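PDB 2YVU: probable adenylyl-sulfate kinase from Aeropyrum pernix, which probably catalyses the transfer of a phosphate from ATP to adenosine 5'-phosphosulfate, giving 3'-phosphoadenylyl sulfate, the activated form of sulfate. Local coordinates for residues Y42-A52 against L81-F92. Sequence-based numbering, arbitrary orientation.
Sequences YRVEVLDGDWA and LARNGVIVICSF
Val-44 to Asp-48 and Ile-87 to Ser-91 pair as parallel neighbours in the P-loop kinase sheet, 44-48 being an edge strand within this chain. Five backbone bonds join them, from Ile-87 N donating to Arg-43 O (3.0 Å, 177°) to Ser-91 N donating to Leu-47 O (2.9 Å). Packing is tight on both faces. Beta-branched residues suit the extended backbone: toward helix 26-39, Val-44 CG1, anti to its own N (chi1 -172°), meets Ile-89 CD1 at 3.6 Å, and Ser-91 OG hydrogen-bonds Thr-27 of the P-loop, which probably binds ATP. Toward helix 64-82, Leu-47, branched one carbon further out, brings CD1 to Val-88 CG1 (3.7 Å), while the Phe-92 ring takes Asp-48 CA over one face and Ala-52 CB at its edge. Glu-45 rests CG on Val-86, but its OE2 salt-bridges Arg-83 and accepts from Asn-84, both of the second subunit. Water enters at both ladder ends. One takes the N-H of Arg-43 and lies against Gly-85 O; Gly-85, at positive phi, closes the preceding helix's Schellman motif. At the other end Asp-48, short enough to fold back, N-caps the next helix through OD1 and Trp-51 N. Beside it Gly-49 N bonds Ser-91 O only weakly, and a water bridges them, 2.7 Å from Ser-91 O.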
loop_
_atom_site.group_PDB
_atom_site.type_symbol
_atom_site.label_atom_id
_atom_site.label_comp_id
_atom_site.label_asym_id
_atom_site.label_seq_id
_atom_site.Cartn_x
_atom_site.Cartn_y
_atom_site.Cartn_z
ATOM N N TYR A 42 -14.899 -5.109 12.715
ATOM C CA TYR A 42 -14.452 -4.030 11.835
ATOM C C TYR A 42 -13.330 -4.546 10.947
ATOM O O TYR A 42 -12.624 -5.481 11.315
ATOM C CB TYR A 42 -13.909 -2.853 12.644
ATOM C CG TYR A 42 -14.947 -2.040 13.388
ATOM C CD1 TYR A 42 -15.732 -1.107 12.719
ATOM C CD2 TYR A 42 -15.100 -2.163 14.765
ATOM C CE1 TYR A 42 -16.641 -0.306 13.410
ATOM C CE2 TYR A 42 -16.013 -1.367 15.469
ATOM C CZ TYR A 42 -16.775 -0.437 14.781
ATOM O OH TYR A 42 -17.648 0.402 15.449
ATOM N N ARG A 43 -13.169 -3.930 9.780
ATOM C CA ARG A 43 -12.085 -4.277 8.867
ATOM C C ARG A 43 -10.924 -3.491 9.440
ATOM O O ARG A 43 -11.030 -2.272 9.594
ATOM C CB ARG A 43 -12.358 -3.741 7.467
ATOM C CG ARG A 43 -13.738 -4.039 6.926
ATOM C CD ARG A 43 -13.710 -5.273 6.078
ATOM N NE ARG A 43 -14.646 -5.158 4.965
ATOM C CZ ARG A 43 -14.766 -6.066 4.002
ATOM N NH1 ARG A 43 -14.003 -7.154 4.029
ATOM N NH2 ARG A 43 -15.646 -5.887 3.020
ATOM N N VAL A 44 -9.822 -4.172 9.743
ATOM C CA VAL A 44 -8.647 -3.524 10.319
ATOM C C VAL A 44 -7.345 -4.014 9.682
ATOM O O VAL A 44 -7.235 -5.185 9.292
ATOM C CB VAL A 44 -8.522 -3.836 11.827
ATOM C CG1 VAL A 44 -7.404 -2.993 12.441
ATOM C CG2 VAL A 44 -9.852 -3.574 12.544
ATOM N N GLU A 45 -6.382 -3.108 9.540
ATOM C CA GLU A 45 -5.066 -3.476 9.041
ATOM C C GLU A 45 -4.052 -2.782 9.904
ATOM O O GLU A 45 -4.169 -1.586 10.164
ATOM C CB GLU A 45 -4.854 -3.059 7.601
ATOM C CG GLU A 45 -5.696 -3.841 6.626
ATOM C CD GLU A 45 -5.227 -5.275 6.499
ATOM O OE1 GLU A 45 -4.129 -5.588 6.992
ATOM O OE2 GLU A 45 -5.940 -6.074 5.890
ATOM N N VAL A 46 -3.063 -3.544 10.357
ATOM C CA VAL A 46 -2.006 -3.003 11.170
ATOM C C VAL A 46 -0.801 -2.945 10.247
ATOM O O VAL A 46 -0.406 -3.961 9.689
ATOM C CB VAL A 46 -1.664 -3.933 12.349
ATOM C CG1 VAL A 46 -0.455 -3.408 13.074
ATOM C CG2 VAL A 46 -2.833 -4.038 13.301
ATOM N N LEU A 47 -0.239 -1.755 10.067
ATOM C CA LEU A 47 0.930 -1.590 9.230
ATOM C C LEU A 47 2.067 -1.198 10.158
ATOM O O LEU A 47 1.934 -0.268 10.950
ATOM C CB LEU A 47 0.708 -0.492 8.164
ATOM C CG LEU A 47 -0.530 -0.620 7.259
ATOM C CD1 LEU A 47 -0.641 0.594 6.354
ATOM C CD2 LEU A 47 -0.452 -1.888 6.417
ATOM N N ASP A 48 3.177 -1.926 10.086
ATOM C CA ASP A 48 4.322 -1.606 10.923
ATOM C C ASP A 48 5.620 -1.785 10.143
ATOM O O ASP A 48 5.603 -2.258 9.013
ATOM C CB ASP A 48 4.303 -2.464 12.191
ATOM C CG ASP A 48 4.316 -3.948 11.888
ATOM O OD1 ASP A 48 5.356 -4.457 11.434
ATOM O OD2 ASP A 48 3.270 -4.606 12.080
ATOM N N GLY A 49 6.738 -1.381 10.736
ATOM C CA GLY A 49 8.030 -1.474 10.064
ATOM C C GLY A 49 8.497 -2.863 9.692
ATOM O O GLY A 49 9.026 -3.079 8.606
ATOM N N ASP A 50 8.307 -3.821 10.585
ATOM C CA ASP A 50 8.728 -5.177 10.299
ATOM C C ASP A 50 7.982 -5.718 9.080
ATOM O O ASP A 50 8.559 -6.418 8.247
ATOM C CB ASP A 50 8.512 -6.068 11.530
ATOM C CG ASP A 50 9.563 -5.823 12.619
ATOM O OD1 ASP A 50 10.355 -4.863 12.487
ATOM O OD2 ASP A 50 9.595 -6.586 13.611
ATOM N N TRP A 51 6.706 -5.389 8.960
ATOM C CA TRP A 51 5.938 -5.848 7.809
ATOM C C TRP A 51 6.444 -5.139 6.565
ATOM O O TRP A 51 6.786 -5.769 5.569
ATOM C CB TRP A 51 4.452 -5.536 7.994
ATOM C CG TRP A 51 3.668 -5.594 6.718
ATOM C CD1 TRP A 51 3.248 -6.718 6.057
ATOM C CD2 TRP A 51 3.246 -4.478 5.920
ATOM N NE1 TRP A 51 2.591 -6.366 4.897
ATOM C CE2 TRP A 51 2.576 -5.000 4.788
ATOM C CE3 TRP A 51 3.372 -3.090 6.049
ATOM C CZ2 TRP A 51 2.033 -4.179 3.794
ATOM C CZ3 TRP A 51 2.834 -2.279 5.064
ATOM C CH2 TRP A 51 2.172 -2.826 3.948
ATOM N N ALA A 52 6.495 -3.815 6.633
ATOM C CA ALA A 52 6.932 -3.002 5.499
ATOM C C ALA A 52 8.310 -3.389 4.980
ATOM O O ALA A 52 8.552 -3.407 3.775
ATOM C CB ALA A 52 6.936 -1.525 5.899
ATOM N N LEU A 81 -6.603 2.433 1.950
ATOM C CA LEU A 81 -7.365 1.470 2.738
ATOM C C LEU A 81 -8.495 2.178 3.487
ATOM O O LEU A 81 -9.652 1.730 3.490
ATOM C CB LEU A 81 -6.444 0.751 3.736
ATOM C CG LEU A 81 -5.482 -0.321 3.175
ATOM C CD1 LEU A 81 -4.386 -0.644 4.198
ATOM C CD2 LEU A 81 -6.259 -1.585 2.827
ATOM N N ALA A 82 -8.162 3.302 4.104
ATOM C CA ALA A 82 -9.141 4.028 4.895
ATOM C C ALA A 82 -10.310 4.573 4.084
ATOM O O ALA A 82 -11.444 4.571 4.565
ATOM C CB ALA A 82 -8.450 5.153 5.678
ATOM N N ARG A 83 -10.056 5.044 2.868
ATOM C CA ARG A 83 -11.162 5.545 2.067
ATOM C C ARG A 83 -12.047 4.386 1.630
ATOM O O ARG A 83 -13.119 4.605 1.060
ATOM C CB ARG A 83 -10.676 6.353 0.845
ATOM C CG ARG A 83 -10.071 5.582 -0.321
ATOM C CD ARG A 83 -9.428 6.606 -1.243
ATOM N NE ARG A 83 -8.966 6.084 -2.531
ATOM C CZ ARG A 83 -8.196 6.789 -3.357
ATOM N NH1 ARG A 83 -7.817 8.016 -3.003
ATOM N NH2 ARG A 83 -7.824 6.296 -4.533
ATOM N N ASN A 84 -11.610 3.152 1.891
ATOM C CA ASN A 84 -12.443 2.007 1.538
ATOM C C ASN A 84 -13.009 1.321 2.765
ATOM O O ASN A 84 -13.270 0.127 2.743
ATOM C CB ASN A 84 -11.678 1.008 0.665
ATOM C CG ASN A 84 -11.515 1.507 -0.766
ATOM O OD1 ASN A 84 -12.457 1.479 -1.551
ATOM N ND2 ASN A 84 -10.331 1.993 -1.095
ATOM N N GLY A 85 -13.171 2.086 3.843
ATOM C CA GLY A 85 -13.768 1.556 5.062
ATOM C C GLY A 85 -12.905 0.856 6.090
ATOM O O GLY A 85 -13.421 0.354 7.072
ATOM N N VAL A 86 -11.592 0.859 5.898
ATOM C CA VAL A 86 -10.701 0.182 6.808
ATOM C C VAL A 86 -10.116 1.057 7.913
ATOM O O VAL A 86 -9.750 2.204 7.684
ATOM C CB VAL A 86 -9.520 -0.417 6.024
ATOM C CG1 VAL A 86 -8.601 -1.179 6.967
ATOM C CG2 VAL A 86 -10.041 -1.306 4.892
ATOM N N ILE A 87 -10.021 0.493 9.109
ATOM C CA ILE A 87 -9.407 1.178 10.237
ATOM C C ILE A 87 -7.932 0.804 10.120
ATOM O O ILE A 87 -7.570 -0.365 10.277
ATOM C CB ILE A 87 -9.978 0.669 11.583
ATOM C CG1 ILE A 87 -11.456 1.099 11.718
ATOM C CG2 ILE A 87 -9.135 1.229 12.749
ATOM C CD1 ILE A 87 -12.158 0.565 12.980
ATOM N N VAL A 88 -7.084 1.786 9.829
ATOM C CA VAL A 88 -5.665 1.504 9.643
ATOM C C VAL A 88 -4.856 1.906 10.844
ATOM O O VAL A 88 -4.775 3.087 11.169
ATOM C CB VAL A 88 -5.117 2.253 8.445
ATOM C CG1 VAL A 88 -3.687 1.720 8.083
ATOM C CG2 VAL A 88 -6.090 2.107 7.283
ATOM N N ILE A 89 -4.279 0.923 11.519
ATOM C CA ILE A 89 -3.465 1.216 12.696
ATOM C C ILE A 89 -1.997 1.147 12.285
ATOM O O ILE A 89 -1.501 0.103 11.832
ATOM C CB ILE A 89 -3.787 0.225 13.833
ATOM C CG1 ILE A 89 -5.286 0.323 14.177
ATOM C CG2 ILE A 89 -2.959 0.550 15.079
ATOM C CD1 ILE A 89 -5.822 -0.900 14.937
ATOM N N CYS A 90 -1.302 2.274 12.420
ATOM C CA CYS A 90 0.098 2.342 12.014
ATOM C C CYS A 90 1.098 2.476 13.155
ATOM O O CYS A 90 0.900 3.265 14.076
ATOM C CB CYS A 90 0.308 3.518 11.055
ATOM S SG CYS A 90 -0.600 3.442 9.542
ATOM N N SER A 91 2.186 1.719 13.065
ATOM C CA SER A 91 3.241 1.759 14.068
ATOM C C SER A 91 4.570 1.833 13.348
ATOM O O SER A 91 5.105 0.816 12.881
ATOM C CB SER A 91 3.235 0.506 14.939
ATOM O OG SER A 91 4.319 0.599 15.843
ATOM N N PHE A 92 5.113 3.036 13.247
ATOM C CA PHE A 92 6.362 3.199 12.536
ATOM C C PHE A 92 7.390 4.041 13.255
ATOM O O PHE A 92 7.086 4.707 14.238
ATOM C CB PHE A 92 6.101 3.827 11.165
ATOM C CG PHE A 92 5.445 2.903 10.203
ATOM C CD1 PHE A 92 4.062 2.869 10.090
ATOM C CD2 PHE A 92 6.212 2.022 9.443
ATOM C CE1 PHE A 92 3.439 1.966 9.227
ATOM C CE2 PHE A 92 5.600 1.111 8.575
ATOM C CZ PHE A 92 4.209 1.085 8.465
HETATM O O HOH W 1 -14.087 -1.199 9.219
HETATM O O HOH W 2 7.516 -0.320 13.370
#